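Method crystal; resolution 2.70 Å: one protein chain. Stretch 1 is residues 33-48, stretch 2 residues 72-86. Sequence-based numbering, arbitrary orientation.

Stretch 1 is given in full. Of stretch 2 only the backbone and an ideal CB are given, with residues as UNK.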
# COMPACT_ATOMS: atom_id res chain seq x y z
N PRO A 33 17.11 -31.42 20.14
CA PRO A 33 17.91 -30.93 21.27
C PRO A 33 19.39 -31.27 21.15
O PRO A 33 19.77 -32.42 20.93
CB PRO A 33 17.27 -31.62 22.46
CG PRO A 33 16.91 -32.94 21.90
CD PRO A 33 16.28 -32.56 20.56
N MSE A 34 20.24 -30.26 21.30
CA MSE A 34 21.67 -30.45 21.21
C MSE A 34 22.36 -30.15 22.53
O MSE A 34 21.82 -29.46 23.39
CB MSE A 34 22.25 -29.56 20.11
CG MSE A 34 21.47 -29.66 18.82
SE MSE A 34 22.39 -28.92 17.29
CE MSE A 34 23.16 -30.57 16.59
N SER A 35 23.56 -30.68 22.67
CA SER A 35 24.34 -30.45 23.87
C SER A 35 25.18 -29.22 23.63
O SER A 35 25.41 -28.82 22.49
CB SER A 35 25.24 -31.65 24.12
OG SER A 35 26.11 -31.83 23.02
N GLY A 36 25.65 -28.60 24.71
CA GLY A 36 26.47 -27.43 24.55
C GLY A 36 27.60 -27.68 23.57
O GLY A 36 27.91 -26.82 22.74
N ASP A 37 28.21 -28.86 23.65
CA ASP A 37 29.32 -29.22 22.77
C ASP A 37 28.96 -29.25 21.29
O ASP A 37 29.67 -28.68 20.46
CB ASP A 37 29.91 -30.57 23.19
CG ASP A 37 30.36 -30.59 24.64
OD1 ASP A 37 29.49 -30.64 25.55
OD2 ASP A 37 31.59 -30.53 24.88
N GLU A 38 27.86 -29.92 20.96
CA GLU A 38 27.42 -29.98 19.58
C GLU A 38 27.22 -28.56 19.03
O GLU A 38 27.73 -28.23 17.96
CB GLU A 38 26.12 -30.77 19.48
CG GLU A 38 26.22 -32.21 19.94
CD GLU A 38 24.86 -32.85 20.08
OE1 GLU A 38 24.11 -32.88 19.07
OE2 GLU A 38 24.52 -33.31 21.19
N LEU A 39 26.48 -27.73 19.78
CA LEU A 39 26.21 -26.34 19.40
C LEU A 39 27.51 -25.59 19.16
O LEU A 39 27.63 -24.80 18.22
CB LEU A 39 25.37 -25.63 20.48
CG LEU A 39 23.89 -26.01 20.61
CD1 LEU A 39 23.28 -25.43 21.87
CD2 LEU A 39 23.14 -25.51 19.40
N ILE A 40 28.50 -25.83 20.01
CA ILE A 40 29.78 -25.17 19.85
C ILE A 40 30.46 -25.70 18.59
O ILE A 40 31.02 -24.94 17.81
CB ILE A 40 30.67 -25.41 21.07
CG1 ILE A 40 29.96 -24.90 22.32
CG2 ILE A 40 31.99 -24.66 20.93
CD1 ILE A 40 30.70 -25.19 23.58
N ALA A 41 30.41 -27.01 18.39
CA ALA A 41 31.02 -27.60 17.21
C ALA A 41 30.40 -26.97 15.96
O ALA A 41 31.10 -26.59 15.03
CB ALA A 41 30.78 -29.09 17.19
N LEU A 42 29.08 -26.88 15.97
CA LEU A 42 28.31 -26.31 14.87
C LEU A 42 28.76 -24.88 14.57
O LEU A 42 28.98 -24.51 13.43
CB LEU A 42 26.83 -26.33 15.23
CG LEU A 42 25.85 -26.19 14.09
CD1 LEU A 42 26.24 -27.12 12.94
CD2 LEU A 42 24.46 -26.53 14.61
N SER A 43 28.88 -24.07 15.62
CA SER A 43 29.33 -22.70 15.46
C SER A 43 30.63 -22.69 14.65
O SER A 43 30.88 -21.79 13.85
CB SER A 43 29.56 -22.05 16.83
OG SER A 43 28.40 -22.15 17.64
N GLU A 44 31.46 -23.70 14.88
CA GLU A 44 32.75 -23.83 14.20
C GLU A 44 32.59 -24.14 12.71
O GLU A 44 33.35 -23.62 11.88
CB GLU A 44 33.59 -24.91 14.88
CG GLU A 44 34.17 -24.49 16.21
CD GLU A 44 35.13 -23.33 16.06
OE1 GLU A 44 35.56 -22.78 17.10
OE2 GLU A 44 35.45 -22.97 14.90
N THR A 45 31.63 -25.00 12.38
CA THR A 45 31.37 -25.34 10.99
C THR A 45 30.88 -24.05 10.32
O THR A 45 31.47 -23.58 9.35
CB THR A 45 30.27 -26.43 10.85
OG1 THR A 45 30.63 -27.59 11.59
CG2 THR A 45 30.07 -26.80 9.38
N LEU A 46 29.81 -23.48 10.87
CA LEU A 46 29.22 -22.24 10.35
C LEU A 46 30.28 -21.16 10.11
O LEU A 46 30.33 -20.56 9.05
CB LEU A 46 28.17 -21.71 11.32
CG LEU A 46 27.47 -20.42 10.90
CD1 LEU A 46 26.69 -20.65 9.60
CD2 LEU A 46 26.53 -19.97 12.01
N LEU A 47 31.11 -20.93 11.11
CA LEU A 47 32.15 -19.92 10.99
C LEU A 47 33.11 -20.14 9.81
O LEU A 47 33.57 -19.18 9.20
CB LEU A 47 32.97 -19.84 12.27
CG LEU A 47 32.46 -18.92 13.37
CD1 LEU A 47 33.35 -19.05 14.60
CD2 LEU A 47 32.45 -17.49 12.86
N SER A 48 33.39 -21.40 9.49
CA SER A 48 34.33 -21.73 8.41
C SER A 48 33.65 -21.89 7.06
O SER A 48 34.31 -21.89 6.02
CB SER A 48 35.07 -23.03 8.73
OG SER A 48 34.25 -24.16 8.43
N UNK A 72 21.07 -25.86 30.85
CA UNK A 72 22.48 -26.05 31.12
C UNK A 72 23.22 -25.99 29.80
O UNK A 72 24.29 -25.38 29.71
CB UNK A 72 22.74 -27.37 31.85
N UNK A 73 22.68 -26.62 28.77
CA UNK A 73 23.35 -26.61 27.48
C UNK A 73 23.34 -25.23 26.83
O UNK A 73 24.30 -24.85 26.16
CB UNK A 73 22.69 -27.63 26.55
N UNK A 74 22.27 -24.46 27.04
CA UNK A 74 22.22 -23.10 26.51
C UNK A 74 23.36 -22.35 27.16
O UNK A 74 24.25 -21.82 26.51
CB UNK A 74 20.87 -22.42 26.77
N UNK A 75 23.32 -22.35 28.49
CA UNK A 75 24.30 -21.67 29.29
C UNK A 75 25.74 -22.03 28.94
O UNK A 75 26.60 -21.16 28.87
CB UNK A 75 24.04 -21.97 30.77
N UNK A 76 26.01 -23.31 28.69
CA UNK A 76 27.37 -23.70 28.36
C UNK A 76 27.78 -23.02 27.08
O UNK A 76 28.89 -22.49 26.98
CB UNK A 76 27.50 -25.22 28.23
N UNK A 77 26.87 -23.00 26.11
CA UNK A 77 27.12 -22.38 24.81
C UNK A 77 27.41 -20.88 24.93
O UNK A 77 28.34 -20.35 24.30
CB UNK A 77 25.92 -22.60 23.89
N UNK A 78 26.61 -20.19 25.74
CA UNK A 78 26.82 -18.77 25.94
C UNK A 78 28.21 -18.59 26.52
O UNK A 78 28.94 -17.71 26.08
CB UNK A 78 25.75 -18.16 26.85
N UNK A 79 28.58 -19.43 27.49
CA UNK A 79 29.91 -19.32 28.10
C UNK A 79 30.97 -19.60 27.05
O UNK A 79 32.02 -18.98 27.04
CB UNK A 79 30.06 -20.28 29.28
N UNK A 80 30.68 -20.54 26.16
CA UNK A 80 31.59 -20.90 25.07
C UNK A 80 31.83 -19.66 24.20
O UNK A 80 32.93 -19.48 23.67
CB UNK A 80 31.02 -22.05 24.24
N UNK A 81 30.81 -18.80 24.05
CA UNK A 81 30.99 -17.61 23.24
C UNK A 81 32.03 -16.72 23.90
O UNK A 81 32.75 -15.99 23.22
CB UNK A 81 29.67 -16.86 23.05
N UNK A 82 32.12 -16.79 25.23
CA UNK A 82 33.07 -15.95 25.94
C UNK A 82 34.51 -16.43 25.90
O UNK A 82 35.41 -15.63 25.62
CB UNK A 82 32.63 -15.83 27.40
N UNK A 83 34.74 -17.72 26.16
CA UNK A 83 36.11 -18.22 26.17
C UNK A 83 36.63 -18.76 24.84
O UNK A 83 37.78 -18.49 24.47
CB UNK A 83 36.22 -19.33 27.22
N UNK A 84 35.82 -19.49 24.10
CA UNK A 84 36.30 -20.03 22.84
C UNK A 84 36.19 -19.11 21.62
O UNK A 84 37.09 -19.09 20.77
CB UNK A 84 35.53 -21.32 22.55
N UNK A 85 35.13 -18.33 21.54
CA UNK A 85 34.93 -17.47 20.39
C UNK A 85 35.34 -16.01 20.52
O UNK A 85 34.72 -15.12 19.94
CB UNK A 85 33.45 -17.51 20.02
N UNK A 86 36.40 -15.77 21.28
CA UNK A 86 36.89 -14.41 21.42
C UNK A 86 37.92 -14.20 20.31
O UNK A 86 37.99 -15.00 19.38
CB UNK A 86 37.49 -14.16 22.81

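The two helices run in broadly the same direction, their axes 39° apart in angle and 8.6 Å apart at closest approach, so stretch 2 meets stretch 1 first near Gly 36 and last near Leu 47.

Position 72 has nothing of stretch 1 within 5.5 Å of its ideal CB, and a helix tolerates many residues there; it is Asp 72.

Position 73 is more demanding. Its CB points toward the first turn of the helix of stretch 1, the ideal CB lying 3.6 Å from Gly 36 N, an amide with no earlier helical turn to bond it. A short acceptor, Asp, Asn or perhaps Ser, would suit. The residue is Asp 73, and Gly 36 N donates to Asp 73 OD1 at 3.0 Å, joining the two helices by a hydrogen bond.

Position 74 points away and 75 is out of reach, so stretch 1 selects little at either; they hold Lys 74 and Leu 75.

At 76 the CB points toward stretch 1, its ideal position 4.4 Å from Gly 36 CA. With the backbones this close, a small residue fits most easily. Ala 76 fills the place, and the absence of a side chain at Gly 36 also matters: an ideal CB on Gly 36 would lie 3.0 Å from Ala 76 CB, a clash.

Position 77 points sideways, its ideal CB 4.4 Å from Leu 39 CD1. A large apolar residue, Leu, Met or Phe, could reach along this surface. Phe 77, with chi1 t, places CD2 4.0 Å from Leu 39 CB, and its ring edge meets Ile 40 CG1 and Ser 43 OG. That hydroxyl donates to Leu 39 O within its own helix.

At 78, 79, 81, 82 and 83 nothing of stretch 1 lies within 5.5 Å of the ideal CB, so many residues, polar or apolar, would serve; they are Leu 78, Asp 79, Leu 81, Ala 82 and Glu 83.

At 80 the ideal CB already lies 3.2 Å from Ile 40 CD1, which is tight, so Gly or Ala is expected. Ala 80 makes this apolar contact.

At 84 the ideal CB lies 5.1 Å from Ile 40 CG2, with room for a long, flexible chain, polar or apolar. Gln 84 brings OE1 to 3.5 Å from Ile 40 CG2.

At 85 the CB points toward stretch 1 but has nothing within 5.5 Å, so residues that reach furthest, Phe, Tyr or Met, suit the gap. Phe 85 bridges it, its edge meeting Ile 40 CG2 (3.7 Å from CE2) and Leu 47 CD1 (3.6 Å from CE1).

Position 86 is out of reach, so many residues would serve; it is Gly 86.

Stretch 2 72-86: DDKLAFLDALAEQFG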
# COMPACT_ATOMS: atom_id res chain seq x y z
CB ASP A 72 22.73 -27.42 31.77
CG ASP A 72 22.36 -27.46 33.25
OD1 ASP A 72 21.80 -26.47 33.78
OD2 ASP A 72 22.63 -28.51 33.88
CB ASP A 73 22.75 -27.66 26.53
CG ASP A 73 23.07 -29.10 26.95
OD1 ASP A 73 24.25 -29.40 27.26
OD2 ASP A 73 22.14 -29.94 26.98
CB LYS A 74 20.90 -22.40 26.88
CG LYS A 74 19.76 -22.63 25.91
CD LYS A 74 18.61 -21.69 26.16
CE LYS A 74 17.45 -22.05 25.29
NZ LYS A 74 17.03 -23.47 25.51
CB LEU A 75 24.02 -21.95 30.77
CG LEU A 75 24.45 -20.84 31.73
CD1 LEU A 75 23.83 -21.08 33.10
CD2 LEU A 75 25.98 -20.78 31.83
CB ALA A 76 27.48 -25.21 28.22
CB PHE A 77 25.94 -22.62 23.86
CG PHE A 77 26.05 -21.86 22.58
CD1 PHE A 77 25.21 -20.77 22.33
CD2 PHE A 77 27.02 -22.18 21.65
CE1 PHE A 77 25.35 -20.02 21.17
CE2 PHE A 77 27.17 -21.43 20.48
CZ PHE A 77 26.34 -20.34 20.24
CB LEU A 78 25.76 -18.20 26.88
CG LEU A 78 24.31 -18.23 26.40
CD1 LEU A 78 23.42 -17.48 27.40
CD2 LEU A 78 24.22 -17.58 25.03
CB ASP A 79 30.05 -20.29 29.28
CG ASP A 79 29.50 -19.71 30.58
OD1 ASP A 79 29.76 -18.53 30.87
OD2 ASP A 79 28.81 -20.44 31.34
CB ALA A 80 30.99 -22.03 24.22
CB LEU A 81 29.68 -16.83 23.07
CG LEU A 81 28.51 -17.50 22.33
CD1 LEU A 81 27.26 -16.66 22.49
CD2 LEU A 81 28.85 -17.70 20.87
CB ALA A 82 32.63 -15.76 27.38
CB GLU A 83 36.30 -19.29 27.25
CG GLU A 83 35.66 -20.63 26.96
CD GLU A 83 36.09 -21.70 27.97
OE1 GLU A 83 36.10 -21.40 29.19
OE2 GLU A 83 36.40 -22.83 27.54
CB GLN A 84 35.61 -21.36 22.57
CG GLN A 84 36.01 -22.40 23.60
CD GLN A 84 35.22 -23.67 23.50
OE1 GLN A 84 35.17 -24.30 22.43
NE2 GLN A 84 34.60 -24.08 24.61
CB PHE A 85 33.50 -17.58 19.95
CG PHE A 85 33.11 -18.95 19.53
CD1 PHE A 85 33.37 -19.40 18.25
CD2 PHE A 85 32.49 -19.81 20.43
CE1 PHE A 85 33.02 -20.67 17.85
CE2 PHE A 85 32.13 -21.09 20.05
CZ PHE A 85 32.39 -21.53 18.75
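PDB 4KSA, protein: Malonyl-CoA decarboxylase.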